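Local atomic coordinates of CMP/dCMP-type deaminase domain-containing protein (Aspergillus oryzae RIB40, PDB entry 7DS1), a protein that probably deaminates the ribitylaminopyrimidine phosphate intermediate DARIPP in riboflavin biosynthesis, using a zinc-dependent active site of the cytidine deaminase type. Residues 26-31 and 95-100; 99-104 and 128-133; 132-137 and 166-171. All coordinates share one frame; numbering follows the deposited sequence. Where two conformers were deposited one is given.

Contact 1: 26-31 and 95-100; sequences FRVGAI and MYVTME. With HJL ([(2~{R},3~{S},4~{S})-5-[[2,5-bis(azanyl)-6-oxidanylidene-1~{H}-pyrimidin-4-yl]amino]-2,3,4-tris(oxidanyl)pentyl] dihydrogen phosphate), chain C.
Met99 reaches Phe26 with the end of its side chain. Its CE lies over one face of the ring, 4.2 Å from the ring centroid of Phe26. The sulfur comes in obliquely, with Met99 SD 3.6 Å from Phe26 CD2, so this is a Met-aromatic contact joined to a CH-pi contact. The Met99 chain runs straight to CG and SD and bends only at its last torsion (chi3 -56°), which turns the methyl over the ring. N1' of HJL, the bound DARIPP, sits at the edge of the same ring.

Val28 works with both branches. CG1 packs on Val97 CG1 at 3.5 Å and also touches Thr98 OG1. CG2 faces the pyrimidine, 3.4 Å from HJL N3, and meets Met99 CB on the protein side. Beyond the ligand, the backbones pair as antiparallel strands. Ile31 and Tyr96 form a hydrogen-bonded pair, with Ile31 N to Tyr96 O at 2.8 Å and the reverse bond equally short. Ala30 and Val97 form the next, non-hydrogen-bonded pair. Thr98 N then bonds to Gly29 O at 3.1 Å. Past this point the backbones draw apart, and side chains and a water span the gap. The water bridges Arg27 O and Thr98 OG1.

These are neighbouring strands, 29-36 and 91-97, of the central mixed sheet. Helix 62-73 packs on the side of Val97 and Met95, where Glu63 lies. Helix 4-16 takes the other side, against Ile31 and Tyr96.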
loop_
_atom_site.group_PDB
_atom_site.type_symbol
_atom_site.label_atom_id
_atom_site.label_comp_id
_atom_site.label_asym_id
_atom_site.label_seq_id
_atom_site.Cartn_x
_atom_site.Cartn_y
_atom_site.Cartn_z
ATOM N N PHE A 26 -1.808 3.013 11.860
ATOM C CA PHE A 26 -0.391 2.859 11.561
ATOM C C PHE A 26 0.030 3.896 10.530
ATOM O O PHE A 26 -0.710 4.168 9.578
ATOM C CB PHE A 26 -0.085 1.457 11.000
ATOM C CG PHE A 26 -0.351 0.328 11.960
ATOM C CD1 PHE A 26 0.387 0.195 13.125
ATOM C CD2 PHE A 26 -1.307 -0.639 11.664
ATOM C CE1 PHE A 26 0.159 -0.857 14.001
ATOM C CE2 PHE A 26 -1.539 -1.697 12.536
ATOM C CZ PHE A 26 -0.810 -1.806 13.706
ATOM N N ARG A 27 1.234 4.447 10.698
ATOM C CA ARG A 27 1.795 5.383 9.725
ATOM C C ARG A 27 2.455 4.607 8.591
ATOM O O ARG A 27 3.485 3.956 8.795
ATOM C CB ARG A 27 2.799 6.307 10.402
ATOM C CG ARG A 27 2.187 7.126 11.520
ATOM C CD ARG A 27 3.266 7.681 12.416
ATOM N NE ARG A 27 3.936 8.841 11.831
ATOM C CZ ARG A 27 5.256 9.008 11.813
ATOM N NH1 ARG A 27 6.050 8.079 12.331
ATOM N NH2 ARG A 27 5.783 10.105 11.286
ATOM N N VAL A 28 1.881 4.714 7.392
ATOM C CA VAL A 28 2.237 3.885 6.245
ATOM C C VAL A 28 2.397 4.784 5.023
ATOM O O VAL A 28 1.819 5.872 4.958
ATOM C CB VAL A 28 1.147 2.802 6.032
ATOM C CG1 VAL A 28 1.388 1.974 4.776
ATOM C CG2 VAL A 28 1.076 1.883 7.245
ATOM N N GLY A 29 3.219 4.348 4.071
ATOM C CA GLY A 29 3.336 5.032 2.794
ATOM C C GLY A 29 3.192 4.049 1.651
ATOM O O GLY A 29 3.513 2.868 1.781
ATOM N N ALA A 30 2.690 4.560 0.517
ATOM C CA ALA A 30 2.374 3.740 -0.651
ATOM C C ALA A 30 2.743 4.452 -1.947
ATOM O O ALA A 30 2.559 5.664 -2.068
ATOM C CB ALA A 30 0.881 3.391 -0.692
ATOM N N ILE A 31 3.254 3.690 -2.923
ATOM C CA ILE A 31 3.634 4.225 -4.231
ATOM C C ILE A 31 3.085 3.295 -5.305
ATOM O O ILE A 31 3.362 2.092 -5.280
ATOM C CB ILE A 31 5.163 4.354 -4.387
ATOM C CG1 ILE A 31 5.732 5.375 -3.397
ATOM C CG2 ILE A 31 5.528 4.762 -5.829
ATOM C CD1 ILE A 31 7.272 5.376 -3.332
ATOM N N MET A 95 1.794 -1.879 -6.703
ATOM C CA MET A 95 1.817 -0.934 -5.593
ATOM C C MET A 95 2.815 -1.400 -4.546
ATOM O O MET A 95 2.792 -2.568 -4.138
ATOM C CB MET A 95 0.431 -0.759 -4.952
ATOM C CG MET A 95 0.408 0.370 -3.912
ATOM S SD MET A 95 -1.170 0.505 -3.029
ATOM C CE MET A 95 -2.148 1.474 -4.191
ATOM N N TYR A 96 3.709 -0.493 -4.152
ATOM C CA TYR A 96 4.586 -0.670 -3.002
ATOM C C TYR A 96 3.916 -0.031 -1.798
ATOM O O TYR A 96 3.375 1.069 -1.897
ATOM C CB TYR A 96 5.951 -0.018 -3.255
ATOM C CG TYR A 96 6.737 -0.723 -4.332
ATOM C CD1 TYR A 96 7.636 -1.733 -4.009
ATOM C CD2 TYR A 96 6.555 -0.398 -5.678
ATOM C CE1 TYR A 96 8.351 -2.396 -4.992
ATOM C CE2 TYR A 96 7.263 -1.058 -6.668
ATOM C CZ TYR A 96 8.156 -2.053 -6.316
ATOM O OH TYR A 96 8.861 -2.708 -7.287
ATOM N N VAL A 97 3.905 -0.751 -0.673
ATOM C CA VAL A 97 3.322 -0.269 0.583
ATOM C C VAL A 97 4.220 -0.737 1.723
ATOM O O VAL A 97 4.674 -1.882 1.714
ATOM C CB VAL A 97 1.880 -0.791 0.790
ATOM C CG1 VAL A 97 1.153 0.039 1.836
ATOM C CG2 VAL A 97 1.077 -0.813 -0.516
ATOM N N THR A 98 4.485 0.127 2.713
ATOM C CA THR A 98 5.394 -0.310 3.780
ATOM C C THR A 98 4.808 -1.497 4.535
ATOM O O THR A 98 5.537 -2.423 4.906
ATOM C CB THR A 98 5.762 0.808 4.768
ATOM O OG1 THR A 98 4.590 1.358 5.384
ATOM C CG2 THR A 98 6.574 1.902 4.095
ATOM N N MET A 99 3.492 -1.495 4.739
ATOM C CA MET A 99 2.796 -2.523 5.498
ATOM C C MET A 99 1.811 -3.252 4.594
ATOM O O MET A 99 1.212 -2.649 3.696
ATOM C CB MET A 99 2.048 -1.900 6.682
ATOM C CG MET A 99 1.260 -2.885 7.538
ATOM S SD MET A 99 0.570 -2.059 8.986
ATOM C CE MET A 99 2.072 -1.378 9.701
ATOM N N GLU A 100 1.665 -4.559 4.832
ATOM C CA GLU A 100 0.613 -5.387 4.250
ATOM C C GLU A 100 -0.726 -4.648 4.232
ATOM O O GLU A 100 -1.193 -4.209 5.292
ATOM C CB GLU A 100 0.487 -6.668 5.071
ATOM C CG GLU A 100 -0.560 -7.649 4.581
ATOM C CD GLU A 100 -0.665 -8.844 5.500
ATOM O OE1 GLU A 100 -0.253 -8.731 6.680
ATOM O OE2 GLU A 100 -1.155 -9.902 5.055
HETATM C C2 HJL C . -1.999 0.235 6.263
HETATM C C4 HJL C . -2.516 2.460 6.637
HETATM C C5 HJL C . -3.099 2.112 7.875
HETATM C C6 HJL C . -3.119 0.789 8.248
HETATM N N1 HJL C . -2.556 -0.137 7.399
HETATM N N2 HJL C . -1.411 -0.787 5.390
HETATM N N3 HJL C . -1.980 1.521 5.853
HETATM N N5 HJL C . -3.661 3.097 8.720
HETATM O O4 HJL C . -2.493 3.636 6.271
HETATM C "C1'" HJL C . -4.457 -0.918 9.606
HETATM C "C2'" HJL C . -5.207 -1.069 10.944
HETATM C "C3'" HJL C . -6.281 0.043 11.074
HETATM C "C4'" HJL C . -7.220 -0.328 12.276
HETATM C "C5'" HJL C . -8.106 0.878 12.687
HETATM N "N1'" HJL C . -3.735 0.383 9.530
HETATM O O1P HJL C . -7.640 2.868 10.482
HETATM O "O2'" HJL C . -5.829 -2.311 11.004
HETATM O O2P HJL C . -10.094 2.547 9.766
HETATM O "O3'" HJL C . -5.622 1.261 11.295
HETATM O O3P HJL C . -9.243 3.567 11.959
HETATM O "O4'" HJL C . -8.057 -1.368 11.937
HETATM O "O5'" HJL C . -8.990 1.119 11.586
HETATM P PAN HJL C . -8.967 2.569 10.931
HETATM O O HOH W 1 5.473 2.292 7.906
#

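Contact 2: 99-104 and 128-133; sequences MEPCGK and QKIYFG. With ZN (zinc ion), chain B; HJL ([(2~{R},3~{S},4~{S})-5-[[2,5-bis(azanyl)-6-oxidanylidene-1~{H}-pyrimidin-4-yl]amino]-2,3,4-tris(oxidanyl)pentyl] dihydrogen phosphate), chain C.
Glu100 and Phe132 make the aromatic part of this contact. Glu100 CB stands over one face of the Phe132 ring, 3.9 Å from its centroid and 18° off the normal, in a CH-pi contact. The glutamate chain runs along the ring, both leaving their backbones the same way. The Glu100 chain is fully extended (chi1 -179°), and its carboxylate is nearly parallel to the ring, 12° apart.

The apolar part is Pro101 against Ile130. Pro101 CG meets Ile130 CG2 at 3.8 Å, and Pro101 CD also reaches the Phe132 ring obliquely.

Polar and metal bonds lie on the loop side. Cys102 SG binds zinc at 2.3 Å, with His61 and Cys112 as the other protein ligands. A water completes the site, 2.2 Å from the zinc ion, and also accepts a bond from Cys102 N. Glu100 O takes a weak bond from HJL N2 at 3.4 Å. The carboxylate of Glu100 has partners elsewhere: Lys135 in a salt bridge, and the backbone N of Cys147 and Glu136.

No hydrogen bond joins the two segments. Apolar packing on strand 127-132 therefore backs the loop that carries the zinc thiolate, while the salt bridge probably favours an ionised Glu100.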
loop_
_atom_site.group_PDB
_atom_site.type_symbol
_atom_site.label_atom_id
_atom_site.label_comp_id
_atom_site.label_asym_id
_atom_site.label_seq_id
_atom_site.Cartn_x
_atom_site.Cartn_y
_atom_site.Cartn_z
ATOM N N MET A 99 3.492 -1.495 4.739
ATOM C CA MET A 99 2.796 -2.523 5.498
ATOM C C MET A 99 1.811 -3.252 4.594
ATOM O O MET A 99 1.212 -2.649 3.696
ATOM C CB MET A 99 2.048 -1.900 6.682
ATOM C CG MET A 99 1.260 -2.885 7.538
ATOM S SD MET A 99 0.570 -2.059 8.986
ATOM C CE MET A 99 2.072 -1.378 9.701
ATOM N N GLU A 100 1.665 -4.559 4.832
ATOM C CA GLU A 100 0.613 -5.387 4.250
ATOM C C GLU A 100 -0.726 -4.648 4.232
ATOM O O GLU A 100 -1.193 -4.209 5.292
ATOM C CB GLU A 100 0.487 -6.668 5.071
ATOM C CG GLU A 100 -0.560 -7.649 4.581
ATOM C CD GLU A 100 -0.665 -8.844 5.500
ATOM O OE1 GLU A 100 -0.253 -8.731 6.680
ATOM O OE2 GLU A 100 -1.155 -9.902 5.055
ATOM N N PRO A 101 -1.366 -4.491 3.071
ATOM C CA PRO A 101 -2.687 -3.846 3.042
ATOM C C PRO A 101 -3.690 -4.554 3.942
ATOM O O PRO A 101 -3.669 -5.779 4.114
ATOM C CB PRO A 101 -3.095 -3.934 1.567
ATOM C CG PRO A 101 -1.754 -3.893 0.832
ATOM C CD PRO A 101 -0.831 -4.728 1.717
ATOM N N CYS A 102 -4.574 -3.755 4.536
ATOM C CA CYS A 102 -5.504 -4.265 5.533
ATOM C C CYS A 102 -6.646 -5.047 4.892
ATOM O O CYS A 102 -7.137 -4.699 3.810
ATOM C CB CYS A 102 -6.060 -3.114 6.385
ATOM S SG CYS A 102 -7.125 -1.857 5.527
ATOM N N GLY A 103 -7.040 -6.121 5.562
ATOM C CA GLY A 103 -8.182 -6.915 5.153
ATOM C C GLY A 103 -9.420 -6.569 5.950
ATOM O O GLY A 103 -10.524 -7.014 5.629
ATOM N N LYS A 104 -9.237 -5.798 7.021
ATOM C CA LYS A 104 -10.338 -5.370 7.872
ATOM C C LYS A 104 -9.908 -4.086 8.564
ATOM O O LYS A 104 -8.729 -3.919 8.882
ATOM C CB LYS A 104 -10.712 -6.450 8.904
ATOM C CG LYS A 104 -12.066 -6.238 9.591
ATOM C CD LYS A 104 -12.486 -7.465 10.398
ATOM C CE LYS A 104 -12.755 -7.106 11.855
ATOM N NZ LYS A 104 -13.042 -8.305 12.695
ATOM N N GLN A 128 -1.913 -5.331 -10.222
ATOM C CA GLN A 128 -1.659 -6.762 -10.372
ATOM C C GLN A 128 -0.754 -7.353 -9.296
ATOM O O GLN A 128 -0.789 -8.573 -9.092
ATOM C CB GLN A 128 -1.065 -7.040 -11.753
ATOM C CG GLN A 128 -2.084 -6.827 -12.855
ATOM C CD GLN A 128 -1.578 -7.259 -14.206
ATOM O OE1 GLN A 128 -1.285 -8.440 -14.427
ATOM N NE2 GLN A 128 -1.473 -6.312 -15.124
ATOM N N LYS A 129 0.034 -6.537 -8.597
ATOM C CA LYS A 129 0.918 -7.072 -7.568
ATOM C C LYS A 129 1.169 -6.027 -6.486
ATOM O O LYS A 129 1.298 -4.835 -6.782
ATOM C CB LYS A 129 2.245 -7.535 -8.195
ATOM C CG LYS A 129 3.182 -8.240 -7.207
ATOM C CD LYS A 129 4.313 -8.953 -7.924
ATOM C CE LYS A 129 5.214 -9.682 -6.922
ATOM N NZ LYS A 129 6.335 -10.371 -7.631
ATOM N N ILE A 130 1.241 -6.487 -5.230
ATOM C CA ILE A 130 1.583 -5.653 -4.078
ATOM C C ILE A 130 2.941 -6.085 -3.547
ATOM O O ILE A 130 3.152 -7.266 -3.273
ATOM C CB ILE A 130 0.540 -5.778 -2.957
ATOM C CG1 ILE A 130 -0.871 -5.523 -3.495
ATOM C CG2 ILE A 130 0.898 -4.850 -1.786
ATOM C CD1 ILE A 130 -1.067 -4.127 -4.092
ATOM N N TYR A 131 3.848 -5.133 -3.372
ATOM C CA TYR A 131 5.092 -5.368 -2.648
ATOM C C TYR A 131 4.986 -4.672 -1.300
ATOM O O TYR A 131 4.657 -3.485 -1.255
ATOM C CB TYR A 131 6.289 -4.804 -3.416
ATOM C CG TYR A 131 6.626 -5.515 -4.703
ATOM C CD1 TYR A 131 7.536 -6.569 -4.719
ATOM C CD2 TYR A 131 6.053 -5.114 -5.915
ATOM C CE1 TYR A 131 7.859 -7.218 -5.897
ATOM C CE2 TYR A 131 6.365 -5.763 -7.094
ATOM C CZ TYR A 131 7.272 -6.809 -7.078
ATOM O OH TYR A 131 7.594 -7.451 -8.246
ATOM N N PHE A 132 5.271 -5.392 -0.207
ATOM C CA PHE A 132 5.224 -4.768 1.114
ATOM C C PHE A 132 6.349 -5.280 2.008
ATOM O O PHE A 132 6.965 -6.312 1.741
ATOM C CB PHE A 132 3.838 -4.946 1.790
ATOM C CG PHE A 132 3.419 -6.372 2.021
ATOM C CD1 PHE A 132 3.791 -7.038 3.182
ATOM C CD2 PHE A 132 2.599 -7.023 1.101
ATOM C CE1 PHE A 132 3.386 -8.349 3.415
ATOM C CE2 PHE A 132 2.191 -8.339 1.322
ATOM C CZ PHE A 132 2.584 -9.000 2.480
ATOM N N GLY A 133 6.632 -4.513 3.071
ATOM C CA GLY A 133 7.811 -4.719 3.893
ATOM C C GLY A 133 7.587 -5.488 5.182
ATOM O O GLY A 133 8.492 -6.186 5.653
HETATM ZN ZN ZN B . -5.793 -0.158 4.783
HETATM C C2 HJL C . -1.999 0.235 6.263
HETATM C C4 HJL C . -2.516 2.460 6.637
HETATM C C5 HJL C . -3.099 2.112 7.875
HETATM C C6 HJL C . -3.119 0.789 8.248
HETATM N N1 HJL C . -2.556 -0.137 7.399
HETATM N N2 HJL C . -1.411 -0.787 5.390
HETATM N N3 HJL C . -1.980 1.521 5.853
HETATM N N5 HJL C . -3.661 3.097 8.720
HETATM O O4 HJL C . -2.493 3.636 6.271
HETATM C "C1'" HJL C . -4.457 -0.918 9.606
HETATM C "C2'" HJL C . -5.207 -1.069 10.944
HETATM C "C3'" HJL C . -6.281 0.043 11.074
HETATM C "C4'" HJL C . -7.220 -0.328 12.276
HETATM C "C5'" HJL C . -8.106 0.878 12.687
HETATM N "N1'" HJL C . -3.735 0.383 9.530
HETATM O O1P HJL C . -7.640 2.868 10.482
HETATM O "O2'" HJL C . -5.829 -2.311 11.004
HETATM O O2P HJL C . -10.094 2.547 9.766
HETATM O "O3'" HJL C . -5.622 1.261 11.295
HETATM O O3P HJL C . -9.243 3.567 11.959
HETATM O "O4'" HJL C . -8.057 -1.368 11.937
HETATM O "O5'" HJL C . -8.990 1.119 11.586
HETATM P PAN HJL C . -8.967 2.569 10.931
HETATM O O HOH W 2 -3.745 -0.874 4.746
#

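Contact 3: 132-137 and 166-171; sequences FGVKEP and EILEVA. With HJL ([(2~{R},3~{S},4~{S})-5-[[2,5-bis(azanyl)-6-oxidanylidene-1~{H}-pyrimidin-4-yl]amino]-2,3,4-tris(oxidanyl)pentyl] dihydrogen phosphate), chain C.
Val134 meets Ile167 and Leu168 in a wholly apolar contact. Val134 CG2 lies 3.7 Å from Ile167 CG2, and the two side chains pass alongside one another, running in opposing senses. The other branch, Val134 CG1, touches the same methyl and also reaches Leu168 CG at 4.1 Å. Leu168 sends CD2 to Pro137 CG, 3.7 Å away. Ile167 carries its CD1 methyl on an extended chain (chi2 169°) as far as the backbone, where it rests 3.7 Å from Gly133 CA. Gly133, having no side chain, lets the methyl come down onto its backbone.

Hydrogen bonds stay within each side of the contact or lead out of it. The helix keeps its own backbone bonds, as from Ala171 N to Ile167 O. In the loop, the CA-CB bond of Glu136 points away from the helix, and its extended chain brings OE2 to the ligand. Glu136 OE2 accepts a bond from HJL O2' at 2.7 Å, which holds the ribityl hydroxyl nearest the pyrimidine. Lys135 also forms a salt bridge with Glu145.

Helix 164-171 is also packed against helices 4-16 and 178-187, through Ile167 and Leu168 respectively. The arrangement is a helix lying against the loop that leaves sheet strand 127-132. The helix-facing residues of this loop are apolar, and its Glu136 forms part of the HJL pocket of this deaminase fold.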
loop_
_atom_site.group_PDB
_atom_site.type_symbol
_atom_site.label_atom_id
_atom_site.label_comp_id
_atom_site.label_asym_id
_atom_site.label_seq_id
_atom_site.Cartn_x
_atom_site.Cartn_y
_atom_site.Cartn_z
ATOM N N PHE A 132 5.271 -5.392 -0.207
ATOM C CA PHE A 132 5.224 -4.768 1.114
ATOM C C PHE A 132 6.349 -5.280 2.008
ATOM O O PHE A 132 6.965 -6.312 1.741
ATOM C CB PHE A 132 3.838 -4.946 1.790
ATOM C CG PHE A 132 3.419 -6.372 2.021
ATOM C CD1 PHE A 132 3.791 -7.038 3.182
ATOM C CD2 PHE A 132 2.599 -7.023 1.101
ATOM C CE1 PHE A 132 3.386 -8.349 3.415
ATOM C CE2 PHE A 132 2.191 -8.339 1.322
ATOM C CZ PHE A 132 2.584 -9.000 2.480
ATOM N N GLY A 133 6.632 -4.513 3.071
ATOM C CA GLY A 133 7.811 -4.719 3.893
ATOM C C GLY A 133 7.587 -5.488 5.182
ATOM O O GLY A 133 8.492 -6.186 5.653
ATOM N N VAL A 134 6.400 -5.357 5.777
ATOM C CA VAL A 134 6.058 -6.078 7.003
ATOM C C VAL A 134 4.614 -6.539 6.907
ATOM O O VAL A 134 3.761 -5.836 6.353
ATOM C CB VAL A 134 6.240 -5.225 8.283
ATOM C CG1 VAL A 134 7.679 -4.726 8.435
ATOM C CG2 VAL A 134 5.233 -4.064 8.331
ATOM N N LYS A 135 4.333 -7.713 7.470
ATOM C CA LYS A 135 2.946 -8.102 7.697
ATOM C C LYS A 135 2.310 -7.147 8.702
ATOM O O LYS A 135 2.993 -6.551 9.536
ATOM C CB LYS A 135 2.877 -9.540 8.217
ATOM C CG LYS A 135 3.414 -10.567 7.232
ATOM C CD LYS A 135 2.371 -10.933 6.177
ATOM C CE LYS A 135 1.358 -11.931 6.711
ATOM N NZ LYS A 135 0.221 -12.105 5.759
ATOM N N GLU A 136 0.992 -6.990 8.622
ATOM C CA GLU A 136 0.342 -6.105 9.579
ATOM C C GLU A 136 0.554 -6.654 10.989
ATOM O O GLU A 136 0.281 -7.838 11.233
ATOM C CB GLU A 136 -1.154 -5.945 9.294
ATOM C CG GLU A 136 -1.806 -4.940 10.255
ATOM C CD GLU A 136 -3.291 -4.700 10.007
ATOM O OE1 GLU A 136 -3.760 -4.936 8.875
ATOM O OE2 GLU A 136 -3.977 -4.259 10.964
ATOM N N PRO A 137 1.063 -5.853 11.925
ATOM C CA PRO A 137 1.294 -6.360 13.281
ATOM C C PRO A 137 -0.023 -6.660 13.973
ATOM O O PRO A 137 -1.078 -6.128 13.619
ATOM C CB PRO A 137 2.036 -5.216 13.989
ATOM C CG PRO A 137 2.356 -4.207 12.937
ATOM C CD PRO A 137 1.439 -4.437 11.780
ATOM N N GLU A 166 12.721 -0.583 10.822
ATOM C CA GLU A 166 12.507 0.816 10.462
ATOM C C GLU A 166 11.053 1.072 10.081
ATOM O O GLU A 166 10.473 2.090 10.479
ATOM C CB GLU A 166 13.444 1.227 9.326
ATOM C CG GLU A 166 14.038 2.613 9.534
ATOM C CD GLU A 166 15.040 3.013 8.467
ATOM O OE1 GLU A 166 16.079 2.332 8.325
ATOM O OE2 GLU A 166 14.781 4.015 7.768
ATOM N N ILE A 167 10.444 0.153 9.326
ATOM C CA ILE A 167 9.042 0.317 8.939
ATOM C C ILE A 167 8.145 0.296 10.167
ATOM O O ILE A 167 7.229 1.117 10.300
ATOM C CB ILE A 167 8.634 -0.772 7.929
ATOM C CG1 ILE A 167 9.229 -0.471 6.557
ATOM C CG2 ILE A 167 7.097 -0.874 7.815
ATOM C CD1 ILE A 167 9.092 -1.628 5.558
ATOM N N LEU A 168 8.395 -0.643 11.083
ATOM C CA LEU A 168 7.557 -0.773 12.272
ATOM C C LEU A 168 7.703 0.428 13.200
ATOM O O LEU A 168 6.706 0.923 13.736
ATOM C CB LEU A 168 7.911 -2.058 13.019
ATOM C CG LEU A 168 7.483 -3.342 12.312
ATOM C CD1 LEU A 168 8.254 -4.524 12.887
ATOM C CD2 LEU A 168 5.973 -3.546 12.419
ATOM N N GLU A 169 8.935 0.901 13.415
ATOM C CA GLU A 169 9.130 2.024 14.329
ATOM C C GLU A 169 8.404 3.267 13.827
ATOM O O GLU A 169 7.782 3.990 14.615
ATOM C CB GLU A 169 10.627 2.279 14.531
ATOM C CG GLU A 169 11.275 1.182 15.372
ATOM C CD GLU A 169 12.738 1.428 15.699
ATOM O OE1 GLU A 169 13.348 2.349 15.116
ATOM O OE2 GLU A 169 13.277 0.684 16.547
ATOM N N VAL A 170 8.441 3.510 12.514
ATOM C CA VAL A 170 7.667 4.609 11.939
ATOM C C VAL A 170 6.177 4.349 12.103
ATOM O O VAL A 170 5.411 5.244 12.484
ATOM C CB VAL A 170 8.039 4.811 10.456
ATOM C CG1 VAL A 170 7.004 5.696 9.752
ATOM C CG2 VAL A 170 9.423 5.419 10.336
ATOM N N ALA A 171 5.748 3.111 11.833
ATOM C CA ALA A 171 4.320 2.806 11.790
ATOM C C ALA A 171 3.639 3.050 13.133
ATOM O O ALA A 171 2.485 3.496 13.174
ATOM C CB ALA A 171 4.109 1.359 11.347
HETATM C C2 HJL C . -1.999 0.235 6.263
HETATM C C4 HJL C . -2.516 2.460 6.637
HETATM C C5 HJL C . -3.099 2.112 7.875
HETATM C C6 HJL C . -3.119 0.789 8.248
HETATM N N1 HJL C . -2.556 -0.137 7.399
HETATM N N2 HJL C . -1.411 -0.787 5.390
HETATM N N3 HJL C . -1.980 1.521 5.853
HETATM N N5 HJL C . -3.661 3.097 8.720
HETATM O O4 HJL C . -2.493 3.636 6.271
HETATM C "C1'" HJL C . -4.457 -0.918 9.606
HETATM C "C2'" HJL C . -5.207 -1.069 10.944
HETATM C "C3'" HJL C . -6.281 0.043 11.074
HETATM C "C4'" HJL C . -7.220 -0.328 12.276
HETATM C "C5'" HJL C . -8.106 0.878 12.687
HETATM N "N1'" HJL C . -3.735 0.383 9.530
HETATM O O1P HJL C . -7.640 2.868 10.482
HETATM O "O2'" HJL C . -5.829 -2.311 11.004
HETATM O O2P HJL C . -10.094 2.547 9.766
HETATM O "O3'" HJL C . -5.622 1.261 11.295
HETATM O O3P HJL C . -9.243 3.567 11.959
HETATM O "O4'" HJL C . -8.057 -1.368 11.937
HETATM O "O5'" HJL C . -8.990 1.119 11.586
HETATM P PAN HJL C . -8.967 2.569 10.931
#

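Contacts 1 and 2 lie near the centre of the chain, while contact 3 is buried but farther out, about 11 Å from that centre to its own. Contact 1 joins strand pairing to side-chain packing; contacts 2 and 3 have packing alone across the segments. Strands 91-97 and 127-132 are neighbours in one sheet, which ties contact 1 to contact 2. Met99 and Glu100 belong to both. Phe132 and Gly133 belong to contacts 2 and 3. The Glu100 to Lys135 salt bridge also joins 95-100 to 132-137. All three touch HJL: contacts 1 and 2 mainly its pyrimidine, with Phe26 also at the start of the ribityl chain, and contact 3 a ribityl hydroxyl. Zinc is bound only in contact 2.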